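Local coordinates for protein N-alpha-acetyltransferase 35, NatC auxiliary subunit (PDB 6YGA) that serves as an auxiliary subunit of the heterotrimeric yeast NatC N-terminal acetyltransferase, which acetylates the N-terminal methionine of the L-A virus Gag protein, at residues V691-N694 and T695-N699; V556-F559 and A560-S564. All blocks are in the same frame, centred on the assembly; numbering follows the deposited sequence.

Contact 1 (V691-N694 and T695-N699)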
loop_
_atom_site.group_PDB
_atom_site.type_symbol
_atom_site.label_atom_id
_atom_site.label_comp_id
_atom_site.label_asym_id
_atom_site.label_seq_id
_atom_site.Cartn_x
_atom_site.Cartn_y
_atom_site.Cartn_z
ATOM N N VAL B 691 -33.929 -13.957 -2.449
ATOM C CA VAL B 691 -33.391 -15.218 -1.942
ATOM C C VAL B 691 -33.473 -15.261 -0.421
ATOM O O VAL B 691 -33.874 -16.273 0.165
ATOM C CB VAL B 691 -31.947 -15.423 -2.442
ATOM C CG1 VAL B 691 -31.274 -16.564 -1.695
ATOM C CG2 VAL B 691 -31.941 -15.695 -3.942
ATOM N N ILE B 692 -33.120 -14.154 0.237
ATOM C CA ILE B 692 -33.142 -14.103 1.698
ATOM C C ILE B 692 -34.555 -14.335 2.221
ATOM O O ILE B 692 -34.772 -15.133 3.140
ATOM C CB ILE B 692 -32.569 -12.761 2.192
ATOM C CG1 ILE B 692 -31.070 -12.678 1.890
ATOM C CG2 ILE B 692 -32.828 -12.568 3.678
ATOM C CD1 ILE B 692 -30.424 -11.404 2.384
ATOM N N VAL B 693 -35.540 -13.655 1.633
ATOM C CA VAL B 693 -36.911 -13.744 2.130
ATOM C C VAL B 693 -37.472 -15.148 1.934
ATOM O O VAL B 693 -38.095 -15.716 2.840
ATOM C CB VAL B 693 -37.788 -12.679 1.449
ATOM C CG1 VAL B 693 -39.257 -13.020 1.592
ATOM C CG2 VAL B 693 -37.496 -11.317 2.048
ATOM N N ASN B 694 -37.257 -15.732 0.753
ATOM C CA ASN B 694 -37.730 -17.091 0.510
ATOM C C ASN B 694 -37.061 -18.088 1.448
ATOM O O ASN B 694 -37.707 -19.020 1.939
ATOM C CB ASN B 694 -37.488 -17.480 -0.950
ATOM C CG ASN B 694 -38.289 -16.633 -1.920
ATOM O OD1 ASN B 694 -37.873 -16.405 -3.055
ATOM N ND2 ASN B 694 -39.446 -16.157 -1.473
ATOM N N THR B 695 -35.768 -17.902 1.719
ATOM C CA THR B 695 -35.055 -18.826 2.594
ATOM C C THR B 695 -35.549 -18.726 4.034
ATOM O O THR B 695 -35.723 -19.747 4.708
ATOM C CB THR B 695 -33.550 -18.559 2.524
ATOM O OG1 THR B 695 -33.072 -18.866 1.208
ATOM C CG2 THR B 695 -32.799 -19.410 3.541
ATOM N N LEU B 696 -35.798 -17.508 4.516
ATOM C CA LEU B 696 -36.087 -17.317 5.933
ATOM C C LEU B 696 -37.534 -17.641 6.285
ATOM O O LEU B 696 -37.809 -18.067 7.414
ATOM C CB LEU B 696 -35.742 -15.886 6.340
ATOM C CG LEU B 696 -34.250 -15.593 6.195
ATOM C CD1 LEU B 696 -33.895 -14.229 6.760
ATOM C CD2 LEU B 696 -33.440 -16.700 6.853
ATOM N N LYS B 697 -38.465 -17.444 5.348
ATOM C CA LYS B 697 -39.846 -17.851 5.585
ATOM C C LYS B 697 -39.950 -19.362 5.761
ATOM O O LYS B 697 -40.676 -19.844 6.640
ATOM C CB LYS B 697 -40.736 -17.375 4.439
ATOM C CG LYS B 697 -40.995 -15.876 4.434
ATOM C CD LYS B 697 -41.828 -15.474 3.227
ATOM C CE LYS B 697 -42.281 -14.026 3.313
ATOM N NZ LYS B 697 -43.204 -13.794 4.458
ATOM N N LYS B 698 -39.229 -20.127 4.937
ATOM C CA LYS B 698 -39.206 -21.576 5.109
ATOM C C LYS B 698 -38.521 -21.966 6.413
ATOM O O LYS B 698 -38.894 -22.961 7.046
ATOM C CB LYS B 698 -38.500 -22.245 3.927
ATOM C CG LYS B 698 -39.152 -22.012 2.574
ATOM C CD LYS B 698 -38.435 -22.792 1.481
ATOM C CE LYS B 698 -38.474 -24.285 1.759
ATOM N NZ LYS B 698 -39.869 -24.808 1.782
ATOM N N ASN B 699 -37.520 -21.189 6.833
ATOM C CA ASN B 699 -36.719 -21.572 7.993
ATOM C C ASN B 699 -37.507 -21.430 9.290
ATOM O O ASN B 699 -37.377 -22.264 10.193
ATOM C CB ASN B 699 -35.440 -20.734 8.045
ATOM C CG ASN B 699 -34.297 -21.451 8.743
ATOM O OD1 ASN B 699 -34.102 -22.654 8.566
ATOM N ND2 ASN B 699 -33.536 -20.712 9.541
#

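Contact 2 (V556-F559 and A560-S564)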
loop_
_atom_site.group_PDB
_atom_site.type_symbol
_atom_site.label_atom_id
_atom_site.label_comp_id
_atom_site.label_asym_id
_atom_site.label_seq_id
_atom_site.Cartn_x
_atom_site.Cartn_y
_atom_site.Cartn_z
ATOM N N VAL B 556 -29.423 -0.604 4.047
ATOM C CA VAL B 556 -29.961 -0.476 5.400
ATOM C C VAL B 556 -31.222 -1.322 5.560
ATOM O O VAL B 556 -31.388 -2.038 6.554
ATOM C CB VAL B 556 -30.219 1.005 5.736
ATOM C CG1 VAL B 556 -31.031 1.143 7.018
ATOM C CG2 VAL B 556 -28.899 1.758 5.865
ATOM N N PHE B 557 -32.126 -1.261 4.577
ATOM C CA PHE B 557 -33.321 -2.102 4.626
ATOM C C PHE B 557 -32.957 -3.584 4.645
ATOM O O PHE B 557 -33.547 -4.366 5.398
ATOM C CB PHE B 557 -34.236 -1.797 3.440
ATOM C CG PHE B 557 -35.235 -0.710 3.708
ATOM C CD1 PHE B 557 -36.311 -0.934 4.550
ATOM C CD2 PHE B 557 -35.105 0.531 3.108
ATOM C CE1 PHE B 557 -37.238 0.063 4.795
ATOM C CE2 PHE B 557 -36.028 1.531 3.348
ATOM C CZ PHE B 557 -37.095 1.297 4.193
ATOM N N GLN B 558 -31.988 -3.986 3.819
ATOM C CA GLN B 558 -31.561 -5.381 3.791
ATOM C C GLN B 558 -31.053 -5.824 5.157
ATOM O O GLN B 558 -31.392 -6.913 5.636
ATOM C CB GLN B 558 -30.479 -5.569 2.728
ATOM C CG GLN B 558 -30.041 -7.005 2.537
ATOM C CD GLN B 558 -31.136 -7.866 1.948
ATOM O OE1 GLN B 558 -31.247 -7.999 0.729
ATOM N NE2 GLN B 558 -31.956 -8.457 2.812
ATOM N N PHE B 559 -30.234 -4.987 5.798
ATOM C CA PHE B 559 -29.737 -5.302 7.133
ATOM C C PHE B 559 -30.886 -5.443 8.124
ATOM O O PHE B 559 -30.911 -6.376 8.933
ATOM C CB PHE B 559 -28.757 -4.217 7.589
ATOM C CG PHE B 559 -28.072 -4.510 8.900
ATOM C CD1 PHE B 559 -28.692 -4.215 10.106
ATOM C CD2 PHE B 559 -26.797 -5.058 8.926
ATOM C CE1 PHE B 559 -28.061 -4.472 11.309
ATOM C CE2 PHE B 559 -26.159 -5.313 10.126
ATOM C CZ PHE B 559 -26.793 -5.022 11.320
ATOM N N ALA B 560 -31.852 -4.519 8.068
ATOM C CA ALA B 560 -32.967 -4.527 9.013
ATOM C C ALA B 560 -33.848 -5.759 8.839
ATOM O O ALA B 560 -34.403 -6.272 9.818
ATOM C CB ALA B 560 -33.791 -3.251 8.848
ATOM N N ILE B 561 -33.987 -6.245 7.604
ATOM C CA ILE B 561 -34.697 -7.499 7.373
ATOM C C ILE B 561 -33.940 -8.659 8.006
ATOM O O ILE B 561 -34.535 -9.519 8.666
ATOM C CB ILE B 561 -34.921 -7.709 5.863
ATOM C CG1 ILE B 561 -35.950 -6.706 5.329
ATOM C CG2 ILE B 561 -35.352 -9.141 5.570
ATOM C CD1 ILE B 561 -36.050 -6.673 3.819
ATOM N N LEU B 562 -32.616 -8.692 7.839
ATOM C CA LEU B 562 -31.823 -9.760 8.438
ATOM C C LEU B 562 -31.931 -9.739 9.958
ATOM O O LEU B 562 -32.081 -10.789 10.595
ATOM C CB LEU B 562 -30.362 -9.650 7.997
ATOM C CG LEU B 562 -30.109 -9.928 6.514
ATOM C CD1 LEU B 562 -28.694 -9.549 6.114
ATOM C CD2 LEU B 562 -30.383 -11.389 6.198
ATOM N N LYS B 563 -31.862 -8.549 10.564
ATOM C CA LYS B 563 -31.989 -8.476 12.016
ATOM C C LYS B 563 -33.404 -8.812 12.475
ATOM O O LYS B 563 -33.578 -9.404 13.547
ATOM C CB LYS B 563 -31.577 -7.096 12.530
ATOM C CG LYS B 563 -31.762 -6.968 14.031
ATOM C CD LYS B 563 -31.181 -5.701 14.614
ATOM C CE LYS B 563 -31.358 -5.702 16.129
ATOM N NZ LYS B 563 -30.984 -4.408 16.756
ATOM N N SER B 564 -34.420 -8.468 11.680
ATOM C CA SER B 564 -35.787 -8.822 12.049
ATOM C C SER B 564 -35.963 -10.330 12.181
ATOM O O SER B 564 -36.768 -10.790 12.998
ATOM C CB SER B 564 -36.779 -8.268 11.028
ATOM O OG SER B 564 -36.720 -6.854 10.967
#

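Contact 1 (V691-N694 and T695-N699)
Val-691 and Thr-695 meet one turn apart in a local i to i+4 contact near the C-terminal end of helix 668-701, where the helix turns one flank to the protein and another to solvent. The carbonyl oxygen of Val-691 is gripped twice by Thr-695: its backbone N donates at 2.9 Å, and its hydroxyl OG1 bonds to the same Val-691 O, also at 2.9 Å. The two donors come from opposite faces of the carbonyl plane, with OG1 lying 36° out of it. Thr-695 keeps OG1 beside its own backbone N (chi1 -66°), which turns the hydroxyl back toward the preceding turn. This is the familiar intrahelical threonine-to-carbonyl bond, set beside the backbone bonds of the same turn, Leu-696 N to Ile-692 O and Lys-697 N to Val-693 O.

On the buried flank, Ile-692 and Leu-696 run side by side, CG2 of Ile-692 lying 3.7 Å from CD1 of Leu-696. Val-693 and Lys-697 repeat this on the side facing helix 619-653: CG1 of Val-693 touches CE of Lys-697 at 3.6 Å, alongside an aliphatic chain that stays extended until it bends at chi4. Beyond the bend, the Lys-697 ammonium forms a salt bridge with Asp-623.

Contact 2 (V556-F559 and A560-S564)
Gln-558 and Leu-562 stand one turn apart in the last turns of helix 511-564, both directed to the flank that meets helix 668-701. Their side chains approach each other only loosely, NE2 of Gln-558 lying 4.4 Å from CG of Leu-562. The closer approach is to the backbone: Leu-562 CG sits 3.4 Å from the carbonyl oxygen of Gln-558, because chi1 of -68° sets CG beside its own backbone N and leans the branch back over the preceding turn. Ile-561 does the same with its longer branch, CG1 coming within 3.4 Å of Phe-557 O, on the flank that packs against Leu-626, Ala-629 and Thr-630 of helix 619-653.

Phe-559 is swung the other way. Its CG is anti to the backbone N (chi1 -174°), and the ring extends from the helix toward Ile-568 and Gln-725. Phe-557 points its ring to yet another flank, meeting Phe-613 edge-to-face and the Phe-632 ring with planes at about 45°. The methyl of Ala-560 packs on the turn before it, 3.5 Å from Val-556 O.

The backbone bonds Ala-560 N to Val-556 O and Lys-563 N to Phe-559 O, each 2.9 Å, bracket an unbroken ladder. At its end Ser-564 OG bonds to Ala-560 O at 2.7 Å, on the opposite face of that carbonyl from Ser-564 N, and also pairs with Ile-615 N. This is an intrahelical serine-to-carbonyl bond at the C-terminal end of a helix buried between helices 619-653 and 668-701 and strand 724-729, within the family region of TPR repeats.

Followed from the N terminus, contact 2 comes first, in the closing turns of helix 511-564, and contact 1 follows near the end of helix 668-701. Each lies within one continuous helical stretch, so neither closes a long loop, and the two occur in series without nesting or crossing. Their centres are about 13 Å apart, and they touch directly: CD1 of Ile-692 lies 3.3 Å from NE2 of Gln-558, while CG2 of Ile-692 packs on CD2 of Leu-562 at 3.7 Å. Helix 619-653 borders both, and the C-terminal hairpin spans the pair, strand 708-713 touching contact 1 and strand 724-729 touching contact 2.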